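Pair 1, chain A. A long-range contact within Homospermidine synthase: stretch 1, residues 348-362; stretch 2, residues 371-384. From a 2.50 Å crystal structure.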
# COMPACT_ATOMS: atom_id res chain seq x y z
N ILE A 348 0.64 -11.74 -13.18
CA ILE A 348 1.71 -11.11 -13.92
C ILE A 348 2.84 -12.08 -14.19
O ILE A 348 3.42 -12.67 -13.27
CB ILE A 348 2.23 -9.86 -13.22
CG1 ILE A 348 2.48 -10.15 -11.73
CG2 ILE A 348 1.23 -8.74 -13.42
CD1 ILE A 348 3.26 -9.05 -11.01
N LEU A 349 3.14 -12.23 -15.47
CA LEU A 349 4.17 -13.14 -15.94
C LEU A 349 5.06 -12.40 -16.94
O LEU A 349 6.17 -11.98 -16.61
CB LEU A 349 3.51 -14.34 -16.60
CG LEU A 349 4.34 -15.56 -16.96
CD1 LEU A 349 4.92 -16.20 -15.70
CD2 LEU A 349 3.45 -16.55 -17.71
N ASN A 350 4.57 -12.24 -18.16
CA ASN A 350 5.34 -11.55 -19.19
C ASN A 350 5.45 -10.06 -18.95
O ASN A 350 6.44 -9.44 -19.34
CB ASN A 350 4.72 -11.80 -20.57
CG ASN A 350 4.71 -13.26 -20.94
OD1 ASN A 350 5.62 -14.01 -20.58
ND2 ASN A 350 3.69 -13.67 -21.68
N GLU A 351 4.46 -9.47 -18.29
CA GLU A 351 4.53 -8.04 -18.05
C GLU A 351 5.57 -7.59 -17.04
O GLU A 351 5.91 -6.41 -16.99
CB GLU A 351 3.16 -7.47 -17.67
CG GLU A 351 2.40 -8.22 -16.61
CD GLU A 351 1.52 -9.34 -17.17
OE1 GLU A 351 2.07 -10.42 -17.49
OE2 GLU A 351 0.29 -9.13 -17.28
N ILE A 352 6.11 -8.51 -16.24
CA ILE A 352 7.11 -8.07 -15.28
C ILE A 352 8.42 -7.82 -16.02
O ILE A 352 8.86 -8.63 -16.83
CB ILE A 352 7.29 -9.07 -14.09
CG1 ILE A 352 8.68 -9.69 -14.12
CG2 ILE A 352 6.24 -10.16 -14.13
CD1 ILE A 352 9.02 -10.31 -12.83
N ILE A 353 9.05 -6.69 -15.73
CA ILE A 353 10.28 -6.31 -16.40
C ILE A 353 11.55 -6.39 -15.55
O ILE A 353 12.65 -6.47 -16.08
CB ILE A 353 10.15 -4.89 -16.95
CG1 ILE A 353 10.13 -3.88 -15.79
CG2 ILE A 353 8.89 -4.78 -17.79
CD1 ILE A 353 9.80 -2.45 -16.17
N ASP A 354 11.40 -6.38 -14.23
CA ASP A 354 12.56 -6.42 -13.35
C ASP A 354 12.15 -6.97 -11.99
O ASP A 354 10.96 -7.18 -11.73
CB ASP A 354 13.10 -4.99 -13.19
CG ASP A 354 14.50 -4.95 -12.60
OD1 ASP A 354 14.81 -3.96 -11.91
OD2 ASP A 354 15.30 -5.89 -12.83
N GLY A 355 13.14 -7.21 -11.14
CA GLY A 355 12.84 -7.69 -9.80
C GLY A 355 13.16 -9.14 -9.50
O GLY A 355 13.60 -9.90 -10.36
N CYS A 356 12.93 -9.53 -8.25
CA CYS A 356 13.21 -10.89 -7.84
C CYS A 356 12.34 -11.30 -6.66
O CYS A 356 11.65 -10.49 -6.06
CB CYS A 356 14.69 -11.02 -7.48
SG CYS A 356 15.19 -10.01 -6.09
N ASP A 357 12.39 -12.59 -6.34
CA ASP A 357 11.60 -13.10 -5.24
C ASP A 357 12.54 -13.73 -4.21
O ASP A 357 13.23 -14.70 -4.51
CB ASP A 357 10.61 -14.16 -5.76
CG ASP A 357 9.51 -14.47 -4.78
OD1 ASP A 357 9.78 -14.46 -3.56
OD2 ASP A 357 8.37 -14.73 -5.22
N GLU A 358 12.58 -13.14 -3.02
CA GLU A 358 13.44 -13.66 -1.95
C GLU A 358 12.63 -14.46 -0.97
O GLU A 358 12.05 -13.91 -0.04
CB GLU A 358 14.13 -12.54 -1.17
CG GLU A 358 15.42 -12.10 -1.77
CD GLU A 358 16.43 -11.62 -0.74
OE1 GLU A 358 16.05 -10.83 0.17
OE2 GLU A 358 17.60 -12.03 -0.87
N LEU A 359 12.61 -15.77 -1.17
CA LEU A 359 11.87 -16.66 -0.29
C LEU A 359 12.86 -17.38 0.62
O LEU A 359 13.86 -17.91 0.15
CB LEU A 359 11.10 -17.69 -1.11
CG LEU A 359 10.47 -18.82 -0.29
CD1 LEU A 359 9.47 -18.23 0.69
CD2 LEU A 359 9.78 -19.84 -1.22
N GLY A 360 12.59 -17.37 1.92
CA GLY A 360 13.48 -18.04 2.84
C GLY A 360 12.95 -18.06 4.26
O GLY A 360 11.83 -17.62 4.52
N VAL A 361 13.77 -18.58 5.18
CA VAL A 361 13.40 -18.67 6.58
C VAL A 361 14.38 -17.94 7.48
O VAL A 361 15.59 -18.03 7.31
CB VAL A 361 13.32 -20.13 7.06
CG1 VAL A 361 12.07 -20.78 6.49
CG2 VAL A 361 14.56 -20.88 6.62
N LEU A 362 13.84 -17.23 8.46
CA LEU A 362 14.65 -16.48 9.38
C LEU A 362 14.61 -17.14 10.75
O LEU A 362 13.54 -17.30 11.33
CB LEU A 362 14.10 -15.06 9.47
CG LEU A 362 14.85 -14.01 10.30
CD1 LEU A 362 16.27 -13.88 9.75
CD2 LEU A 362 14.11 -12.67 10.23
N TYR A 371 19.66 -15.40 11.56
CA TYR A 371 20.13 -16.11 10.37
C TYR A 371 19.00 -16.30 9.36
O TYR A 371 17.91 -16.74 9.72
CB TYR A 371 20.67 -17.47 10.79
CG TYR A 371 21.37 -18.22 9.68
CD1 TYR A 371 22.67 -17.87 9.29
CD2 TYR A 371 20.76 -19.30 9.05
CE1 TYR A 371 23.34 -18.58 8.30
CE2 TYR A 371 21.42 -20.01 8.06
CZ TYR A 371 22.71 -19.65 7.69
OH TYR A 371 23.36 -20.37 6.72
N TRP A 372 19.29 -15.98 8.10
CA TRP A 372 18.30 -16.14 7.04
C TRP A 372 18.88 -17.03 5.96
O TRP A 372 19.94 -16.73 5.40
CB TRP A 372 17.95 -14.79 6.42
CG TRP A 372 16.82 -14.83 5.45
CD1 TRP A 372 15.50 -14.51 5.70
CD2 TRP A 372 16.88 -15.17 4.05
NE1 TRP A 372 14.76 -14.62 4.55
CE2 TRP A 372 15.58 -15.02 3.53
CE3 TRP A 372 17.91 -15.58 3.20
CZ2 TRP A 372 15.28 -15.27 2.19
CZ3 TRP A 372 17.62 -15.82 1.86
CH2 TRP A 372 16.31 -15.67 1.37
N TYR A 373 18.19 -18.12 5.66
CA TYR A 373 18.62 -19.04 4.63
C TYR A 373 17.47 -19.20 3.65
O TYR A 373 16.35 -19.46 4.06
CB TYR A 373 18.99 -20.39 5.25
CG TYR A 373 19.55 -21.36 4.25
CD1 TYR A 373 18.71 -22.11 3.43
CD2 TYR A 373 20.93 -21.50 4.09
CE1 TYR A 373 19.22 -22.97 2.49
CE2 TYR A 373 21.46 -22.38 3.15
CZ TYR A 373 20.60 -23.11 2.35
OH TYR A 373 21.09 -24.01 1.43
N GLY A 374 17.76 -19.03 2.36
CA GLY A 374 16.72 -19.16 1.37
C GLY A 374 17.15 -18.93 -0.07
O GLY A 374 18.34 -18.98 -0.40
N SER A 375 16.16 -18.68 -0.93
CA SER A 375 16.39 -18.46 -2.35
C SER A 375 16.10 -17.05 -2.81
O SER A 375 15.05 -16.49 -2.50
CB SER A 375 15.54 -19.43 -3.16
OG SER A 375 15.29 -18.93 -4.47
N THR A 376 17.04 -16.47 -3.55
CA THR A 376 16.86 -15.14 -4.10
C THR A 376 16.95 -15.34 -5.60
O THR A 376 18.05 -15.45 -6.15
CB THR A 376 17.97 -14.19 -3.67
OG1 THR A 376 18.05 -14.17 -2.24
CG2 THR A 376 17.68 -12.78 -4.18
N LEU A 377 15.80 -15.43 -6.25
CA LEU A 377 15.73 -15.64 -7.69
C LEU A 377 15.16 -14.42 -8.38
O LEU A 377 14.11 -13.91 -8.00
CB LEU A 377 14.85 -16.86 -8.01
CG LEU A 377 14.56 -17.13 -9.49
CD1 LEU A 377 15.85 -17.52 -10.19
CD2 LEU A 377 13.50 -18.23 -9.66
N SER A 378 15.86 -13.94 -9.40
CA SER A 378 15.40 -12.78 -10.15
C SER A 378 14.62 -13.28 -11.35
O SER A 378 14.76 -14.45 -11.75
CB SER A 378 16.57 -11.95 -10.65
OG SER A 378 17.29 -12.67 -11.64
N ILE A 379 13.81 -12.40 -11.93
CA ILE A 379 13.01 -12.75 -13.09
C ILE A 379 13.92 -13.07 -14.29
O ILE A 379 13.60 -13.94 -15.10
CB ILE A 379 12.03 -11.59 -13.45
CG1 ILE A 379 11.15 -12.00 -14.64
CG2 ILE A 379 12.81 -10.30 -13.75
CD1 ILE A 379 10.24 -13.15 -14.33
N GLN A 380 15.05 -12.38 -14.38
CA GLN A 380 15.99 -12.60 -15.48
C GLN A 380 16.55 -14.02 -15.47
O GLN A 380 16.54 -14.72 -16.49
CB GLN A 380 17.13 -11.58 -15.44
CG GLN A 380 16.71 -10.15 -15.82
CD GLN A 380 16.27 -9.31 -14.61
OE1 GLN A 380 15.83 -9.84 -13.59
NE2 GLN A 380 16.38 -8.00 -14.74
N GLU A 381 17.04 -14.46 -14.32
CA GLU A 381 17.58 -15.80 -14.24
C GLU A 381 16.48 -16.85 -14.46
O GLU A 381 16.69 -17.87 -15.12
CB GLU A 381 18.29 -16.01 -12.90
CG GLU A 381 18.71 -17.44 -12.68
CD GLU A 381 19.90 -17.58 -11.75
OE1 GLU A 381 20.24 -16.61 -11.03
OE2 GLU A 381 20.49 -18.69 -11.75
N ALA A 382 15.29 -16.57 -13.93
CA ALA A 382 14.17 -17.49 -14.06
C ALA A 382 13.75 -17.67 -15.52
O ALA A 382 13.29 -18.75 -15.91
CB ALA A 382 12.98 -16.98 -13.25
N ARG A 383 13.91 -16.63 -16.32
CA ARG A 383 13.53 -16.71 -17.73
C ARG A 383 14.56 -17.45 -18.57
O ARG A 383 14.21 -18.06 -19.58
CB ARG A 383 13.30 -15.31 -18.30
CG ARG A 383 11.92 -14.79 -18.01
CD ARG A 383 11.77 -13.32 -18.34
NE ARG A 383 10.41 -12.87 -18.06
CZ ARG A 383 10.04 -11.60 -17.92
NH1 ARG A 383 10.95 -10.63 -18.01
NH2 ARG A 383 8.77 -11.30 -17.67
N GLN A 384 15.82 -17.42 -18.17
CA GLN A 384 16.81 -18.14 -18.95
C GLN A 384 16.78 -19.61 -18.55
O GLN A 384 17.20 -20.48 -19.32
CB GLN A 384 18.21 -17.54 -18.75
CG GLN A 384 18.77 -17.73 -17.37
CD GLN A 384 20.24 -17.33 -17.27
OE1 GLN A 384 20.61 -16.19 -17.58
NE2 GLN A 384 21.08 -18.27 -16.82
O HOH W 1 16.14 -8.07 -11.16

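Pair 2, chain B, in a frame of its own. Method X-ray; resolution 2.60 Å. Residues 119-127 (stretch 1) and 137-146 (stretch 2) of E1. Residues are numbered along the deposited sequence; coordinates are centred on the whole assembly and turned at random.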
# COMPACT_ATOMS: atom_id res chain seq x y z
N GLU B 119 4.47 6.79 -4.96
CA GLU B 119 3.53 7.52 -4.12
C GLU B 119 2.12 6.98 -4.07
O GLU B 119 1.35 7.38 -3.20
CB GLU B 119 3.48 8.99 -4.53
CG GLU B 119 4.78 9.71 -4.33
CD GLU B 119 4.63 11.20 -4.54
OE1 GLU B 119 5.65 11.84 -4.86
OE2 GLU B 119 3.50 11.73 -4.38
N ILE B 120 1.78 6.10 -4.99
CA ILE B 120 0.43 5.55 -5.01
C ILE B 120 0.24 4.50 -3.93
O ILE B 120 -0.89 4.07 -3.66
CB ILE B 120 0.11 4.91 -6.36
CG1 ILE B 120 0.99 3.67 -6.54
CG2 ILE B 120 0.31 5.92 -7.47
CD1 ILE B 120 0.88 3.04 -7.88
N ILE B 121 1.34 4.10 -3.31
CA ILE B 121 1.31 3.09 -2.25
C ILE B 121 1.43 3.69 -0.87
O ILE B 121 2.38 4.41 -0.58
CB ILE B 121 2.45 2.06 -2.42
CG1 ILE B 121 2.17 1.17 -3.62
CG2 ILE B 121 2.60 1.23 -1.14
CD1 ILE B 121 3.20 0.11 -3.84
N SER B 122 0.46 3.37 -0.02
CA SER B 122 0.46 3.86 1.35
C SER B 122 -0.55 3.08 2.19
O SER B 122 -1.33 2.28 1.68
CB SER B 122 0.12 5.34 1.37
OG SER B 122 0.32 5.87 2.65
N PHE B 123 -0.51 3.28 3.49
CA PHE B 123 -1.48 2.63 4.34
C PHE B 123 -2.04 3.68 5.28
O PHE B 123 -1.33 4.60 5.69
CB PHE B 123 -0.89 1.46 5.11
CG PHE B 123 0.13 1.85 6.12
CD1 PHE B 123 1.42 2.17 5.72
CD2 PHE B 123 -0.17 1.81 7.48
CE1 PHE B 123 2.41 2.44 6.67
CE2 PHE B 123 0.80 2.08 8.43
CZ PHE B 123 2.09 2.40 8.03
N TYR B 124 -3.31 3.52 5.58
CA TYR B 124 -4.05 4.43 6.43
C TYR B 124 -4.73 3.59 7.51
O TYR B 124 -5.27 2.51 7.25
CB TYR B 124 -5.09 5.16 5.60
CG TYR B 124 -4.50 5.93 4.43
CD1 TYR B 124 -4.17 7.28 4.55
CD2 TYR B 124 -4.25 5.29 3.20
CE1 TYR B 124 -3.62 7.99 3.48
CE2 TYR B 124 -3.69 5.99 2.12
CZ TYR B 124 -3.37 7.35 2.27
OH TYR B 124 -2.84 8.08 1.23
N MET B 125 -4.69 4.08 8.73
CA MET B 125 -5.30 3.35 9.82
C MET B 125 -6.26 4.27 10.55
O MET B 125 -5.94 5.40 10.81
CB MET B 125 -4.22 2.87 10.79
CG MET B 125 -4.74 2.06 11.95
SD MET B 125 -3.43 1.55 13.06
CE MET B 125 -4.26 1.81 14.63
N ILE B 126 -7.47 3.79 10.81
CA ILE B 126 -8.39 4.59 11.58
C ILE B 126 -8.48 3.80 12.86
O ILE B 126 -8.35 2.57 12.85
CB ILE B 126 -9.79 4.73 10.94
CG1 ILE B 126 -10.37 3.35 10.61
CG2 ILE B 126 -9.71 5.66 9.74
CD1 ILE B 126 -11.83 3.36 10.15
N SER B 127 -8.65 4.48 13.98
CA SER B 127 -8.71 3.76 15.23
C SER B 127 -9.41 4.54 16.30
O SER B 127 -9.75 5.71 16.14
CB SER B 127 -7.29 3.42 15.71
OG SER B 127 -6.51 4.58 15.98
N TYR B 137 -9.85 -0.12 19.37
CA TYR B 137 -10.52 -0.46 18.13
C TYR B 137 -9.74 0.19 16.98
O TYR B 137 -9.40 1.36 17.04
CB TYR B 137 -11.94 0.09 18.15
CG TYR B 137 -12.72 -0.32 19.38
CD1 TYR B 137 -13.77 -1.25 19.30
CD2 TYR B 137 -12.40 0.19 20.65
CE1 TYR B 137 -14.47 -1.66 20.45
CE2 TYR B 137 -13.09 -0.21 21.80
CZ TYR B 137 -14.12 -1.14 21.69
OH TYR B 137 -14.77 -1.56 22.82
N TYR B 138 -9.41 -0.58 15.94
CA TYR B 138 -8.70 -0.00 14.82
C TYR B 138 -9.01 -0.69 13.51
O TYR B 138 -9.55 -1.80 13.48
CB TYR B 138 -7.20 -0.04 15.03
CG TYR B 138 -6.63 -1.42 15.13
CD1 TYR B 138 -6.89 -2.21 16.24
CD2 TYR B 138 -5.78 -1.92 14.14
CE1 TYR B 138 -6.33 -3.46 16.37
CE2 TYR B 138 -5.20 -3.18 14.26
CZ TYR B 138 -5.48 -3.94 15.39
OH TYR B 138 -4.92 -5.19 15.55
N TRP B 139 -8.66 -0.01 12.43
CA TRP B 139 -8.90 -0.53 11.11
C TRP B 139 -7.86 0.04 10.17
O TRP B 139 -7.73 1.26 10.02
CB TRP B 139 -10.28 -0.11 10.65
CG TRP B 139 -10.87 -1.05 9.68
CD1 TRP B 139 -10.22 -2.06 9.01
CD2 TRP B 139 -12.23 -1.10 9.26
NE1 TRP B 139 -11.11 -2.73 8.21
CE2 TRP B 139 -12.35 -2.17 8.35
CE3 TRP B 139 -13.37 -0.35 9.57
CZ2 TRP B 139 -13.56 -2.50 7.74
CZ3 TRP B 139 -14.57 -0.68 8.96
CH2 TRP B 139 -14.66 -1.75 8.06
N ILE B 140 -7.10 -0.85 9.54
CA ILE B 140 -6.07 -0.41 8.62
C ILE B 140 -6.52 -0.70 7.21
O ILE B 140 -7.27 -1.66 6.96
CB ILE B 140 -4.74 -1.12 8.88
CG1 ILE B 140 -4.30 -0.89 10.33
CG2 ILE B 140 -3.68 -0.60 7.92
CD1 ILE B 140 -2.98 -1.54 10.71
N CYS B 141 -6.08 0.14 6.28
CA CYS B 141 -6.39 -0.02 4.87
C CYS B 141 -5.21 0.49 4.07
O CYS B 141 -4.51 1.40 4.48
CB CYS B 141 -7.65 0.76 4.48
SG CYS B 141 -7.42 2.53 4.17
N MET B 142 -4.97 -0.16 2.94
CA MET B 142 -3.92 0.26 2.04
C MET B 142 -4.74 0.47 0.78
O MET B 142 -5.06 -0.49 0.08
CB MET B 142 -2.89 -0.85 1.85
CG MET B 142 -1.70 -0.43 1.03
SD MET B 142 -0.54 -1.75 0.93
CE MET B 142 0.60 -1.38 2.25
N PRO B 143 -5.13 1.73 0.49
CA PRO B 143 -5.94 2.03 -0.68
C PRO B 143 -5.49 1.40 -1.97
O PRO B 143 -4.33 1.49 -2.39
CB PRO B 143 -5.91 3.55 -0.73
CG PRO B 143 -5.83 3.90 0.68
CD PRO B 143 -4.73 2.97 1.15
N SER B 144 -6.46 0.74 -2.58
CA SER B 144 -6.32 0.05 -3.84
C SER B 144 -7.44 0.63 -4.71
O SER B 144 -8.61 0.29 -4.54
CB SER B 144 -6.53 -1.45 -3.63
OG SER B 144 -6.76 -2.10 -4.87
N PHE B 145 -7.07 1.52 -5.62
CA PHE B 145 -8.06 2.14 -6.48
C PHE B 145 -7.98 1.65 -7.90
O PHE B 145 -6.98 1.06 -8.33
CB PHE B 145 -7.89 3.64 -6.47
CG PHE B 145 -6.49 4.08 -6.74
CD1 PHE B 145 -5.56 4.17 -5.70
CD2 PHE B 145 -6.08 4.40 -8.03
CE1 PHE B 145 -4.26 4.58 -5.95
CE2 PHE B 145 -4.79 4.81 -8.29
CZ PHE B 145 -3.87 4.90 -7.25
N GLN B 146 -9.05 1.91 -8.64
CA GLN B 146 -9.17 1.52 -10.03
C GLN B 146 -10.40 2.20 -10.61
O GLN B 146 -11.23 2.73 -9.88
CB GLN B 146 -9.35 0.02 -10.13
CG GLN B 146 -10.62 -0.46 -9.46
CD GLN B 146 -10.98 -1.86 -9.87
OE1 GLN B 146 -10.32 -2.82 -9.50
NE2 GLN B 146 -12.03 -1.98 -10.66
O HOH W 2 -2.05 2.44 -1.23

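What backbone arrangement do the two pairs share? Each is built on two neighbouring antiparallel strands, with angles between N-to-C directions of 172° in pair 1 and 163° in pair 2, and 14 central residues superpose with an RMSD of 0.9 Å. The register carries over: Asp A357 with Leu A377 matches Tyr B124 with Cys B141, and Leu A359 with Ser A375 matches Ile B126 with Trp B139. All four are hydrogen-bonded pairs, in which each residue donates its N to the other's O. In pair 1 Asp A357 N lies 2.7 Å from Leu A377 O, and in pair 2 Tyr B124 N lies 2.7 Å from Cys B141 O. Within pair 1 the ladder runs on through Val A361 and Tyr A373, with Val A361 N donating to Tyr A373 O at 2.9 Å.

How is the space between matched non-hydrogen-bonded partners filled? Glu A358 and Thr A376 occupy the positions of Met B125 and Ile B140, with the CA atoms of Thr A376 and Ile B140 only 0.2 Å apart. Pair 1 links its two side chains by a short hydrogen bond, Thr A376 OG1 donating to Glu A358 OE2 at 2.6 Å. Pair 2 uses apolar contact instead, Met B125 CG lying 3.4 Å from Ile B140 CG1. The extended Met B125 side chain also brings its CE within 3.5 Å of Tyr B138 CB.

What happens where pair 1 has two facing glycines? Gly A360 and Gly A374 bring their CA atoms to 3.7 Å, and the Trp A372 ring lies across this gap, with CZ2 3.4 Å from Gly A360 CA. A CB on Gly A360 would fall 2.2 Å from Trp A372 CZ2, while one on Gly A374 would fall 2.3 Å from Leu A359 O, so bare backbone makes this packing possible. The matching Ser B127 and Tyr B138 both carry side chains and touch through them, Ser B127 CB to Tyr B138 CB at 3.5 Å; the end of the tyrosine leads away from the other strand. On the face bearing Ile B126 and Trp B139, pair 2 packs Ile B126 CG1 3.5 Å from Trp B139 CB, at the positions of Leu A359 and the much smaller Ser A375.

How do the pairs differ as the second strand leaves the ladder? In pair 1 it turns into a helix, capped by Ser A378, whose OG accepts from Glu A381 N at 3.2 Å. Ile A379 N still donates to Gly A355 O at 3.0 Å, Gln A380 NE2 donates to Asp A354 OD2 at 3.0 Å, and Arg A383 NH2 reaches Ile A352 O at 2.8 Å. Pair 2 places Pro B143, which has no backbone N-H to donate, at the Ile A379 position. Its CD packs 3.1 Å from Tyr B124 CD2, at the edge of that ring, and a water bridges the stretches, accepting from Ser B122 N at 2.9 Å and donating to Pro B143 O at 2.7 Å.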